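Local atomic coordinates of pngf-ii (Elizabethkingia meningoseptica, PDB entry 4R4X), a protein that probably hydrolyses the amide link between asparagine and N-glycans, releasing the sugar chains from glycoproteins as a peptide:N-glycosidase related to PNGase F. Residues V190-D200 against I208-K219. Residues are numbered along the deposited sequence; the frame is centred on the assembly and turned at random.
Sequences VFENETINFSD and IQRFGNGTIILK
F191 and I217 meet across the interior of a beta sandwich, the first of the two PNGase F-like domains: 190-196 belongs to the bulged edge strand of a four-stranded antiparallel sheet, which turns a corner at E192 and N193, and 209-219 is a beta hairpin at the outer edge of the facing sheet. The F191 ring is held on both faces. CG1 of V190 sits over one, while I217 CD1 lies over the other, 3.7 Å from the centroid and only 8° off the ring normal, a CH-pi contact. I217 has CG1 wedged between its backbone N and carbonyl carbon (chi1 59°), which aims the extended branch at the ring; the same CD1 also packs 3.7 Å from I196 CG1. At one end K219, bent at chi3, runs past F191 and puts NZ 2.8 Å from V190 O, in the carbonyl plane.

Beside this, E194 OE2 and R210 NH1 form a salt bridge at 3.2 Å, within the guanidinium plane but above the carboxylate's own plane. A water that accepts from R210 NE lies within hydrogen-bonding distance of E194 OE2 and T195 O, and the arginine's NH2 is tied to D205 and K203 O.

Past I196, N197 N bonds G214 O and S199 N gives a nearly straight bond to N213 O. N213 ND2 sits over the centre of one face of the F198 ring, 3.4 Å above it, the amide plane turned steeply (about 60°) to the ring. That same ND2 donates to D200 OD1 at 2.9 Å, nearly along the C-O axis.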
loop_
_atom_site.group_PDB
_atom_site.type_symbol
_atom_site.label_atom_id
_atom_site.label_comp_id
_atom_site.label_asym_id
_atom_site.label_seq_id
_atom_site.Cartn_x
_atom_site.Cartn_y
_atom_site.Cartn_z
ATOM N N VAL A 190 -10.397 -0.831 -6.350
ATOM C CA VAL A 190 -11.665 -1.202 -5.749
ATOM C C VAL A 190 -12.679 -0.075 -5.906
ATOM O O VAL A 190 -13.676 -0.262 -6.597
ATOM C CB VAL A 190 -11.507 -1.585 -4.260
ATOM C CG1 VAL A 190 -12.820 -2.100 -3.705
ATOM C CG2 VAL A 190 -10.431 -2.635 -4.101
ATOM N N PHE A 191 -12.434 1.074 -5.263
ATOM C CA PHE A 191 -13.358 2.229 -5.333
ATOM C C PHE A 191 -12.619 3.483 -5.744
ATOM O O PHE A 191 -11.452 3.696 -5.366
ATOM C CB PHE A 191 -14.100 2.501 -4.008
ATOM C CG PHE A 191 -14.918 1.346 -3.499
ATOM C CD1 PHE A 191 -15.933 0.788 -4.253
ATOM C CD2 PHE A 191 -14.694 0.838 -2.227
ATOM C CE1 PHE A 191 -16.679 -0.265 -3.772
ATOM C CE2 PHE A 191 -15.410 -0.236 -1.753
ATOM C CZ PHE A 191 -16.424 -0.787 -2.523
ATOM N N GLU A 192 -13.294 4.325 -6.524
ATOM C CA GLU A 192 -12.759 5.624 -6.908
ATOM C C GLU A 192 -13.823 6.704 -6.727
ATOM O O GLU A 192 -14.895 6.613 -7.315
ATOM C CB GLU A 192 -12.289 5.604 -8.366
ATOM C CG GLU A 192 -11.627 6.905 -8.783
ATOM C CD GLU A 192 -10.801 6.776 -10.062
ATOM O OE1 GLU A 192 -9.821 7.549 -10.211
ATOM O OE2 GLU A 192 -11.111 5.895 -10.900
ATOM N N ASN A 193 -13.522 7.685 -5.877
ATOM C CA ASN A 193 -14.431 8.752 -5.521
ATOM C C ASN A 193 -15.873 8.280 -5.280
ATOM O O ASN A 193 -16.794 8.815 -5.860
ATOM C CB ASN A 193 -14.390 9.839 -6.611
ATOM C CG ASN A 193 -12.975 10.386 -6.831
ATOM O OD1 ASN A 193 -12.203 10.568 -5.882
ATOM N ND2 ASN A 193 -12.628 10.636 -8.081
ATOM N N GLU A 194 -16.043 7.300 -4.403
ATOM C CA GLU A 194 -17.357 6.744 -4.069
ATOM C C GLU A 194 -17.941 7.390 -2.838
ATOM O O GLU A 194 -17.303 7.439 -1.795
ATOM C CB GLU A 194 -17.293 5.241 -3.763
ATOM C CG GLU A 194 -17.388 4.291 -4.932
ATOM C CD GLU A 194 -18.477 4.593 -5.948
ATOM O OE1 GLU A 194 -18.113 4.599 -7.150
ATOM O OE2 GLU A 194 -19.656 4.799 -5.573
ATOM N N THR A 195 -19.190 7.809 -2.950
ATOM C CA THR A 195 -19.927 8.325 -1.803
ATOM C C THR A 195 -20.277 7.251 -0.781
ATOM O O THR A 195 -20.742 6.163 -1.128
ATOM C CB THR A 195 -21.216 8.977 -2.287
ATOM O OG1 THR A 195 -20.859 10.112 -3.081
ATOM C CG2 THR A 195 -22.085 9.380 -1.124
ATOM N N ILE A 196 -20.052 7.580 0.477
ATOM C CA ILE A 196 -20.554 6.817 1.618
ATOM C C ILE A 196 -21.347 7.822 2.465
ATOM O O ILE A 196 -20.793 8.815 2.924
ATOM C CB ILE A 196 -19.435 6.144 2.432
ATOM C CG1 ILE A 196 -18.644 5.183 1.534
ATOM C CG2 ILE A 196 -20.057 5.368 3.601
ATOM C CD1 ILE A 196 -17.501 4.432 2.197
ATOM N N ASN A 197 -22.648 7.592 2.604
ATOM C CA ASN A 197 -23.585 8.579 3.178
ATOM C C ASN A 197 -24.796 7.891 3.819
ATOM O O ASN A 197 -24.788 6.678 4.021
ATOM C CB ASN A 197 -24.010 9.630 2.109
ATOM C CG ASN A 197 -24.965 9.071 1.042
ATOM O OD1 ASN A 197 -25.670 9.843 0.362
ATOM N ND2 ASN A 197 -24.989 7.760 0.871
ATOM N N PHE A 198 -25.826 8.661 4.157
ATOM C CA PHE A 198 -27.010 8.106 4.757
ATOM C C PHE A 198 -28.181 8.714 4.023
ATOM O O PHE A 198 -28.448 9.906 4.174
ATOM C CB PHE A 198 -27.080 8.431 6.240
ATOM C CG PHE A 198 -28.231 7.786 6.930
ATOM C CD1 PHE A 198 -28.135 6.475 7.371
ATOM C CD2 PHE A 198 -29.453 8.464 7.086
ATOM C CE1 PHE A 198 -29.200 5.857 8.012
ATOM C CE2 PHE A 198 -30.523 7.846 7.721
ATOM C CZ PHE A 198 -30.397 6.529 8.175
ATOM N N SER A 199 -28.851 7.907 3.212
ATOM C CA SER A 199 -29.926 8.405 2.388
ATOM C C SER A 199 -30.856 7.298 1.979
ATOM O O SER A 199 -30.404 6.255 1.514
ATOM C CB SER A 199 -29.351 9.095 1.145
ATOM O OG SER A 199 -30.383 9.396 0.229
ATOM N N ASP A 200 -32.164 7.541 2.119
ATOM C CA ASP A 200 -33.183 6.541 1.798
ATOM C C ASP A 200 -33.166 6.252 0.292
ATOM O O ASP A 200 -33.634 5.213 -0.149
ATOM C CB ASP A 200 -34.591 7.002 2.258
ATOM C CG ASP A 200 -34.813 6.872 3.776
ATOM O OD1 ASP A 200 -33.878 6.492 4.510
ATOM O OD2 ASP A 200 -35.943 7.159 4.258
ATOM N N ILE A 208 -21.444 -1.793 -7.860
ATOM C CA ILE A 208 -21.359 -1.566 -6.413
ATOM C C ILE A 208 -22.683 -1.838 -5.695
ATOM O O ILE A 208 -23.707 -1.224 -6.006
ATOM C CB ILE A 208 -20.941 -0.115 -6.142
ATOM C CG1 ILE A 208 -19.600 0.147 -6.832
ATOM C CG2 ILE A 208 -20.855 0.149 -4.633
ATOM C CD1 ILE A 208 -19.004 1.499 -6.562
ATOM N N GLN A 209 -22.652 -2.735 -4.720
ATOM C CA GLN A 209 -23.785 -2.946 -3.839
ATOM C C GLN A 209 -23.689 -1.998 -2.651
ATOM O O GLN A 209 -22.585 -1.739 -2.122
ATOM C CB GLN A 209 -23.828 -4.391 -3.377
ATOM C CG GLN A 209 -23.889 -5.377 -4.541
ATOM C CD GLN A 209 -23.645 -6.808 -4.102
ATOM O OE1 GLN A 209 -22.683 -7.449 -4.515
ATOM N NE2 GLN A 209 -24.513 -7.307 -3.292
ATOM N N ARG A 210 -24.836 -1.496 -2.215
ATOM C CA ARG A 210 -24.876 -0.537 -1.110
ATOM C C ARG A 210 -25.852 -0.997 -0.055
ATOM O O ARG A 210 -26.985 -1.354 -0.357
ATOM C CB ARG A 210 -25.280 0.849 -1.603
ATOM C CG ARG A 210 -24.439 1.355 -2.760
ATOM C CD ARG A 210 -24.661 2.847 -3.042
ATOM N NE ARG A 210 -23.628 3.314 -3.971
ATOM C CZ ARG A 210 -23.592 3.036 -5.271
ATOM N NH1 ARG A 210 -22.576 3.467 -6.007
ATOM N NH2 ARG A 210 -24.560 2.312 -5.855
ATOM N N PHE A 211 -25.419 -0.996 1.189
ATOM C CA PHE A 211 -26.270 -1.445 2.283
ATOM C C PHE A 211 -26.232 -0.383 3.379
ATOM O O PHE A 211 -25.495 0.605 3.273
ATOM C CB PHE A 211 -25.777 -2.782 2.833
ATOM C CG PHE A 211 -25.676 -3.879 1.805
ATOM C CD1 PHE A 211 -26.782 -4.691 1.508
ATOM C CD2 PHE A 211 -24.491 -4.093 1.120
ATOM C CE1 PHE A 211 -26.673 -5.701 0.564
ATOM C CE2 PHE A 211 -24.381 -5.090 0.181
ATOM C CZ PHE A 211 -25.476 -5.889 -0.110
ATOM N N GLY A 212 -27.040 -0.563 4.421
ATOM C CA GLY A 212 -27.042 0.348 5.557
ATOM C C GLY A 212 -27.415 1.765 5.153
ATOM O O GLY A 212 -26.874 2.732 5.689
ATOM N N ASN A 213 -28.330 1.876 4.189
ATOM C CA ASN A 213 -28.834 3.160 3.736
ATOM C C ASN A 213 -27.719 4.052 3.176
ATOM O O ASN A 213 -27.814 5.268 3.246
ATOM C CB ASN A 213 -29.561 3.855 4.896
ATOM C CG ASN A 213 -30.881 4.477 4.481
ATOM O OD1 ASN A 213 -31.666 3.858 3.787
ATOM N ND2 ASN A 213 -31.136 5.706 4.922
ATOM N N GLY A 214 -26.680 3.425 2.615
ATOM C CA GLY A 214 -25.551 4.108 1.984
ATOM C C GLY A 214 -24.233 4.061 2.776
ATOM O O GLY A 214 -23.193 4.490 2.276
ATOM N N THR A 215 -24.275 3.568 4.006
ATOM C CA THR A 215 -23.090 3.574 4.872
ATOM C C THR A 215 -22.108 2.435 4.584
ATOM O O THR A 215 -20.980 2.444 5.079
ATOM C CB THR A 215 -23.494 3.536 6.348
ATOM O OG1 THR A 215 -24.270 2.365 6.614
ATOM C CG2 THR A 215 -24.280 4.771 6.719
ATOM N N ILE A 216 -22.534 1.473 3.772
ATOM C CA ILE A 216 -21.702 0.322 3.386
ATOM C C ILE A 216 -21.707 0.196 1.868
ATOM O O ILE A 216 -22.782 0.155 1.257
ATOM C CB ILE A 216 -22.258 -0.982 3.966
ATOM C CG1 ILE A 216 -22.457 -0.878 5.486
ATOM C CG2 ILE A 216 -21.348 -2.150 3.632
ATOM C CD1 ILE A 216 -23.444 -1.901 6.037
ATOM N N ILE A 217 -20.521 0.190 1.269
ATOM C CA ILE A 217 -20.365 -0.100 -0.150
ATOM C C ILE A 217 -19.527 -1.376 -0.333
ATOM O O ILE A 217 -18.509 -1.577 0.357
ATOM C CB ILE A 217 -19.761 1.086 -0.944
ATOM C CG1 ILE A 217 -18.388 1.495 -0.404
ATOM C CG2 ILE A 217 -20.706 2.288 -0.893
ATOM C CD1 ILE A 217 -17.784 2.691 -1.110
ATOM N N LEU A 218 -19.918 -2.207 -1.295
ATOM C CA LEU A 218 -19.343 -3.553 -1.429
ATOM C C LEU A 218 -19.202 -3.938 -2.898
ATOM O O LEU A 218 -20.070 -3.620 -3.692
ATOM C CB LEU A 218 -20.282 -4.554 -0.756
ATOM C CG LEU A 218 -19.712 -5.952 -0.526
ATOM C CD1 LEU A 218 -18.763 -5.911 0.646
ATOM C CD2 LEU A 218 -20.790 -6.987 -0.222
ATOM N N LYS A 219 -18.126 -4.627 -3.256
ATOM C CA LYS A 219 -18.036 -5.210 -4.589
ATOM C C LYS A 219 -17.256 -6.510 -4.565
ATOM O O LYS A 219 -16.625 -6.860 -3.556
ATOM C CB LYS A 219 -17.426 -4.235 -5.596
ATOM C CG LYS A 219 -15.994 -3.849 -5.351
ATOM C CD LYS A 219 -15.287 -3.305 -6.607
ATOM C CE LYS A 219 -16.051 -2.211 -7.310
ATOM N NZ LYS A 219 -15.294 -1.653 -8.463
HETATM O O HOH W 1 -21.521 5.165 -3.489
HETATM O O HOH W 2 -22.991 4.680 -0.466
#